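Local coordinates for protein sugar kinase, pfkB family (Thermotoga maritima, PDB 2AJR) that probably phosphorylates a sugar phosphate with ATP, as a pfkB-family kinase thought to act as a phosphofructokinase, and binds a magnesium ion, at residues G272-A277 / K310-L315; S300-T305 / D323-E328. All blocks are in the same frame, centred on the assembly; numbering follows the deposited sequence.

Contact 1 of 2, residues G272-A277 / K310-L315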
loop_
_atom_site.group_PDB
_atom_site.type_symbol
_atom_site.label_atom_id
_atom_site.label_comp_id
_atom_site.label_asym_id
_atom_site.label_seq_id
_atom_site.Cartn_x
_atom_site.Cartn_y
_atom_site.Cartn_z
ATOM N N GLY A 272 -4.013 -0.355 -21.748
ATOM C CA GLY A 272 -4.962 0.557 -22.389
ATOM C C GLY A 272 -4.408 1.945 -22.655
ATOM O O GLY A 272 -4.832 2.635 -23.595
ATOM N N ASP A 273 -3.459 2.353 -21.819
ATOM C CA ASP A 273 -2.784 3.641 -21.957
ATOM C C ASP A 273 -1.714 3.543 -23.037
ATOM O O ASP A 273 -1.484 4.495 -23.779
ATOM C CB ASP A 273 -2.212 4.046 -20.598
ATOM C CG ASP A 273 -3.278 3.965 -19.485
ATOM O OD1 ASP A 273 -4.442 4.374 -19.736
ATOM O OD2 ASP A 273 -2.977 3.468 -18.387
ATOM N N ALA A 274 -1.075 2.383 -23.140
ATOM C CA ALA A 274 -0.214 2.097 -24.297
ATOM C C ALA A 274 -1.028 2.218 -25.566
ATOM O O ALA A 274 -0.592 2.859 -26.489
ATOM C CB ALA A 274 0.414 0.702 -24.203
ATOM N N TYR A 275 -2.218 1.614 -25.596
ATOM C CA TYR A 275 -3.128 1.727 -26.737
ATOM C C TYR A 275 -3.314 3.179 -27.127
ATOM O O TYR A 275 -3.098 3.553 -28.277
ATOM C CB TYR A 275 -4.492 1.121 -26.410
ATOM C CG TYR A 275 -5.256 0.632 -27.622
ATOM C CD1 TYR A 275 -5.580 1.494 -28.667
ATOM C CD2 TYR A 275 -5.657 -0.698 -27.720
ATOM C CE1 TYR A 275 -6.274 1.044 -29.782
ATOM C CE2 TYR A 275 -6.359 -1.150 -28.826
ATOM C CZ TYR A 275 -6.657 -0.275 -29.854
ATOM O OH TYR A 275 -7.343 -0.714 -30.949
ATOM N N VAL A 276 -3.710 4.013 -26.172
ATOM C CA VAL A 276 -3.971 5.417 -26.480
ATOM C C VAL A 276 -2.700 6.132 -26.939
ATOM O O VAL A 276 -2.729 6.900 -27.909
ATOM C CB VAL A 276 -4.634 6.142 -25.287
ATOM C CG1 VAL A 276 -4.680 7.652 -25.520
ATOM C CG2 VAL A 276 -6.034 5.606 -25.109
ATOM N N ALA A 277 -1.583 5.859 -26.273
ATOM C CA ALA A 277 -0.306 6.486 -26.627
ATOM C C ALA A 277 0.107 6.155 -28.061
ATOM O O ALA A 277 0.633 7.002 -28.782
ATOM C CB ALA A 277 0.763 6.055 -25.679
ATOM N N LYS A 310 4.014 -3.195 -15.403
ATOM C CA LYS A 310 3.592 -2.068 -16.201
ATOM C C LYS A 310 4.782 -1.732 -17.070
ATOM O O LYS A 310 5.854 -1.402 -16.551
ATOM C CB LYS A 310 3.224 -0.869 -15.313
ATOM C CG LYS A 310 2.579 0.296 -16.073
ATOM C CD LYS A 310 1.789 1.253 -15.154
ATOM C CE LYS A 310 2.692 2.007 -14.190
ATOM N NZ LYS A 310 2.025 3.205 -13.593
ATOM N N TYR A 311 4.596 -1.896 -18.378
ATOM C CA TYR A 311 5.610 -1.643 -19.367
ATOM C C TYR A 311 4.964 -0.885 -20.510
ATOM O O TYR A 311 4.010 -1.342 -21.114
ATOM C CB TYR A 311 6.211 -2.962 -19.852
ATOM C CG TYR A 311 7.043 -2.881 -21.122
ATOM C CD1 TYR A 311 8.274 -2.215 -21.154
ATOM C CD2 TYR A 311 6.619 -3.514 -22.282
ATOM C CE1 TYR A 311 9.037 -2.158 -22.331
ATOM C CE2 TYR A 311 7.362 -3.476 -23.449
ATOM C CZ TYR A 311 8.568 -2.801 -23.479
ATOM O OH TYR A 311 9.270 -2.784 -24.678
HETATM N N MSE A 312 5.471 0.301 -20.769
HETATM C CA MSE A 312 5.090 1.056 -21.935
HETATM C C MSE A 312 6.145 0.725 -22.990
HETATM O O MSE A 312 7.335 0.898 -22.750
HETATM C CB MSE A 312 5.086 2.546 -21.612
HETATM C CG MSE A 312 4.166 2.930 -20.468
HETATM SE SE MSE A 312 2.236 2.506 -20.820
HETATM C CE MSE A 312 1.872 1.190 -19.335
ATOM N N PRO A 313 5.713 0.222 -24.151
ATOM C CA PRO A 313 6.652 -0.307 -25.132
ATOM C C PRO A 313 7.383 0.754 -25.936
ATOM O O PRO A 313 6.903 1.878 -26.044
ATOM C CB PRO A 313 5.743 -1.114 -26.057
ATOM C CG PRO A 313 4.442 -0.384 -26.014
ATOM C CD PRO A 313 4.317 0.105 -24.607
ATOM N N ASP A 314 8.542 0.391 -26.477
ATOM C CA ASP A 314 9.200 1.207 -27.503
ATOM C C ASP A 314 8.794 0.759 -28.915
ATOM O O ASP A 314 8.169 -0.298 -29.086
ATOM C CB ASP A 314 10.735 1.248 -27.334
ATOM C CG ASP A 314 11.421 -0.123 -27.489
ATOM O OD1 ASP A 314 10.889 -1.063 -28.125
ATOM O OD2 ASP A 314 12.548 -0.240 -26.970
ATOM N N LEU A 315 9.149 1.572 -29.907
ATOM C CA LEU A 315 8.740 1.343 -31.296
ATOM C C LEU A 315 9.136 -0.041 -31.819
ATOM O O LEU A 315 8.367 -0.668 -32.526
ATOM C CB LEU A 315 9.297 2.438 -32.216
ATOM C CG LEU A 315 8.816 2.405 -33.674
ATOM C CD1 LEU A 315 7.290 2.498 -33.739
ATOM C CD2 LEU A 315 9.468 3.508 -34.500
#
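Ala274 presents its methyl group to two consecutive residues of the loop, Met312 and Pro313, and makes every approach within 4.5 Å between 272-277 and 310-315, Asp273 adding a smaller share of the buried area. The backbones run closest at this point, with 5.9 Å between the CA atoms of Ala274 and Met312. Both reach the methyl from the loop side, in directions about 74° apart: Pro313 touches by its ring CD, 4.0 Å from Ala274 CB, and Met312, a selenomethionine, by its selenium, with SE 4.2 Å from Ala274 CB and 4.0 Å from Ala274 N. The Met312 side chain does not leave its CA directly toward the helix; two similar turns, chi1 -58° and chi2 -61°, fold it back until SE lies against the helical turn. With no hydrogen bond crossing and only 124 Å² buried on both sides together, the join is small and apolar. Within the loop, Tyr311 turns from the helix and holds a ring face beneath Pro313 N, which stands 4.1 Å above the ring plane; Arg307, a magnesium-site residue, makes a cation-pi contact with the same ring. Asp273 completes the Gly-Ala-Gly-Asp motif of the ribokinase clan, which in relatives forms an anion hole where helix 271-286 starts; the carboxylate of Asp273 makes a salt bridge from OD1 to Lys53 and accepts a hydrogen bond at OD2 from Asn56. The loop is wedged among several helices: Met312 also packs on Ile59 and Ala60 of helix 53-63, while Pro313 reaches Ala303 of helix 290-304 and Ile318 of helix 315-319.

Contact 2 of 2, residues S300-T305 / D323-E328; sequences SALAAT and DHFTVE
His324 is the first residue along 323-328 to meet the helix, and it does so chiefly with its carbonyl O, 3.8 Å from Leu302 CD1, while His324 CB is 4.4 Å from the same methyl. The imidazole itself leads away. Its ND1 bonds to Glu321, and one ring face lies against its own neighbour, with Asp323 CB 4.1 Å above the plane. Phe325, next in order, sends its ring back toward the helix; chi1 of 67° places CG between the backbone N and the carbonyl carbon. Its CD2 comes within 4.2 Å of the same Leu302 CD1, the two side chains crossing at a slant. One methyl of Leu302 therefore serves both partners, consistent with the modest 87 Å² buried. Beyond Phe325 the strand leaves the helical segment, Thr326 and Glu328 pairing by backbone hydrogen bonds with Arg258 and Leu256. On the helix side, Thr305 OG1 donates to Leu302 O over 2.7 Å, at a C=O...donor angle of 142°, close to the magnesium-site residue Ala304. In the fold, the contact lays the C-terminal part of helix 290-304 over the beginning of strand 325-329, outermost of its sheet within this chain, which runs antiparallel to 254-259; Phe325 also packs on Ile257 of that strand and on Ala299 and Phe298 of the helix.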
loop_
_atom_site.group_PDB
_atom_site.type_symbol
_atom_site.label_atom_id
_atom_site.label_comp_id
_atom_site.label_asym_id
_atom_site.label_seq_id
_atom_site.Cartn_x
_atom_site.Cartn_y
_atom_site.Cartn_z
ATOM N N SER A 300 0.536 -1.681 -29.746
ATOM C CA SER A 300 1.181 -1.226 -28.511
ATOM C C SER A 300 0.601 -1.952 -27.301
ATOM O O SER A 300 1.358 -2.450 -26.450
ATOM C CB SER A 300 1.039 0.291 -28.331
ATOM O OG SER A 300 1.400 0.983 -29.524
ATOM N N ALA A 301 -0.736 -2.018 -27.250
ATOM C CA ALA A 301 -1.430 -2.708 -26.182
ATOM C C ALA A 301 -0.876 -4.115 -26.057
ATOM O O ALA A 301 -0.544 -4.547 -24.959
ATOM C CB ALA A 301 -2.938 -2.738 -26.438
ATOM N N LEU A 302 -0.754 -4.822 -27.179
ATOM C CA LEU A 302 -0.240 -6.179 -27.147
ATOM C C LEU A 302 1.152 -6.172 -26.569
ATOM O O LEU A 302 1.475 -7.032 -25.754
ATOM C CB LEU A 302 -0.230 -6.843 -28.540
ATOM C CG LEU A 302 -1.589 -7.390 -29.007
ATOM C CD1 LEU A 302 -1.506 -7.923 -30.407
ATOM C CD2 LEU A 302 -2.130 -8.460 -28.052
ATOM N N ALA A 303 1.968 -5.209 -26.998
ATOM C CA ALA A 303 3.355 -5.112 -26.550
ATOM C C ALA A 303 3.388 -4.912 -25.040
ATOM O O ALA A 303 4.184 -5.538 -24.341
ATOM C CB ALA A 303 4.065 -3.969 -27.250
ATOM N N ALA A 304 2.494 -4.075 -24.531
ATOM C CA ALA A 304 2.432 -3.820 -23.099
ATOM C C ALA A 304 2.198 -5.098 -22.307
ATOM O O ALA A 304 2.730 -5.249 -21.207
ATOM C CB ALA A 304 1.358 -2.796 -22.778
ATOM N N THR A 305 1.433 -6.028 -22.858
ATOM C CA THR A 305 1.147 -7.263 -22.140
ATOM C C THR A 305 2.317 -8.244 -22.120
ATOM O O THR A 305 2.281 -9.228 -21.402
ATOM C CB THR A 305 -0.036 -8.012 -22.748
ATOM O OG1 THR A 305 0.412 -8.722 -23.912
ATOM C CG2 THR A 305 -1.151 -7.055 -23.121
ATOM N N ASP A 323 2.393 -8.766 -36.435
ATOM C CA ASP A 323 2.187 -10.154 -36.822
ATOM C C ASP A 323 1.020 -10.848 -36.104
ATOM O O ASP A 323 0.479 -11.823 -36.602
ATOM C CB ASP A 323 3.474 -10.913 -36.469
ATOM C CG ASP A 323 3.850 -11.955 -37.493
ATOM O OD1 ASP A 323 2.953 -12.702 -37.970
ATOM O OD2 ASP A 323 5.065 -12.031 -37.791
ATOM N N HIS A 324 0.650 -10.357 -34.931
ATOM C CA HIS A 324 -0.159 -11.129 -33.987
ATOM C C HIS A 324 -1.586 -10.616 -33.836
ATOM O O HIS A 324 -2.181 -10.796 -32.786
ATOM C CB HIS A 324 0.508 -11.135 -32.601
ATOM C CG HIS A 324 1.911 -11.661 -32.600
ATOM N ND1 HIS A 324 2.989 -10.908 -32.183
ATOM C CD2 HIS A 324 2.413 -12.863 -32.966
ATOM C CE1 HIS A 324 4.092 -11.625 -32.288
ATOM N NE2 HIS A 324 3.773 -12.813 -32.769
ATOM N N PHE A 325 -2.135 -9.977 -34.863
ATOM C CA PHE A 325 -3.548 -9.632 -34.841
ATOM C C PHE A 325 -4.151 -9.587 -36.229
ATOM O O PHE A 325 -3.435 -9.429 -37.205
ATOM C CB PHE A 325 -3.791 -8.322 -34.076
ATOM C CG PHE A 325 -3.218 -7.102 -34.737
ATOM C CD1 PHE A 325 -3.937 -6.421 -35.711
ATOM C CD2 PHE A 325 -1.983 -6.605 -34.349
ATOM C CE1 PHE A 325 -3.424 -5.285 -36.314
ATOM C CE2 PHE A 325 -1.456 -5.457 -34.940
ATOM C CZ PHE A 325 -2.180 -4.799 -35.931
ATOM N N THR A 326 -5.470 -9.754 -36.311
ATOM C CA THR A 326 -6.181 -9.682 -37.582
ATOM C C THR A 326 -7.121 -8.501 -37.551
ATOM O O THR A 326 -7.480 -8.030 -36.489
ATOM C CB THR A 326 -6.980 -11.002 -37.922
ATOM O OG1 THR A 326 -7.911 -11.317 -36.887
ATOM C CG2 THR A 326 -6.038 -12.198 -38.123
ATOM N N VAL A 327 -7.496 -8.007 -38.726
ATOM C CA VAL A 327 -8.584 -7.037 -38.870
ATOM C C VAL A 327 -9.658 -7.640 -39.774
ATOM O O VAL A 327 -9.361 -8.120 -40.863
ATOM C CB VAL A 327 -8.117 -5.699 -39.518
ATOM C CG1 VAL A 327 -9.276 -4.679 -39.522
ATOM C CG2 VAL A 327 -6.884 -5.138 -38.813
ATOM N N GLU A 328 -10.903 -7.624 -39.325
ATOM C CA GLU A 328 -12.029 -8.047 -40.157
ATOM C C GLU A 328 -12.891 -6.817 -40.350
ATOM O O GLU A 328 -12.912 -5.914 -39.497
ATOM C CB GLU A 328 -12.862 -9.131 -39.461
ATOM C CG GLU A 328 -12.049 -10.176 -38.692
ATOM C CD GLU A 328 -12.922 -11.216 -38.006
ATOM O OE1 GLU A 328 -14.026 -10.849 -37.575
ATOM O OE2 GLU A 328 -12.507 -12.404 -37.924
#

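Overall arrangement
Both contacts are small and without a hydrogen bond across; the first is mainly apolar, the second pairs a methyl with a carbonyl oxygen and a ring. The centre of contact 1 is about 9 Å, and that of contact 2 about 17 Å, from the centre of the chain; all three touching residues are buried in contact 1, while His324 is partly exposed. The first sets a helix against a loop, the second a helix against a strand. Their centres are 12 Å apart and they touch: Tyr275 CD2 meets Ala301 CB at 3.6 Å, joining successive helices 271-286 and 290-304, and Tyr311 O of the loop lies 3.5 Å from Ala304 CB. The segments alternate along the chain.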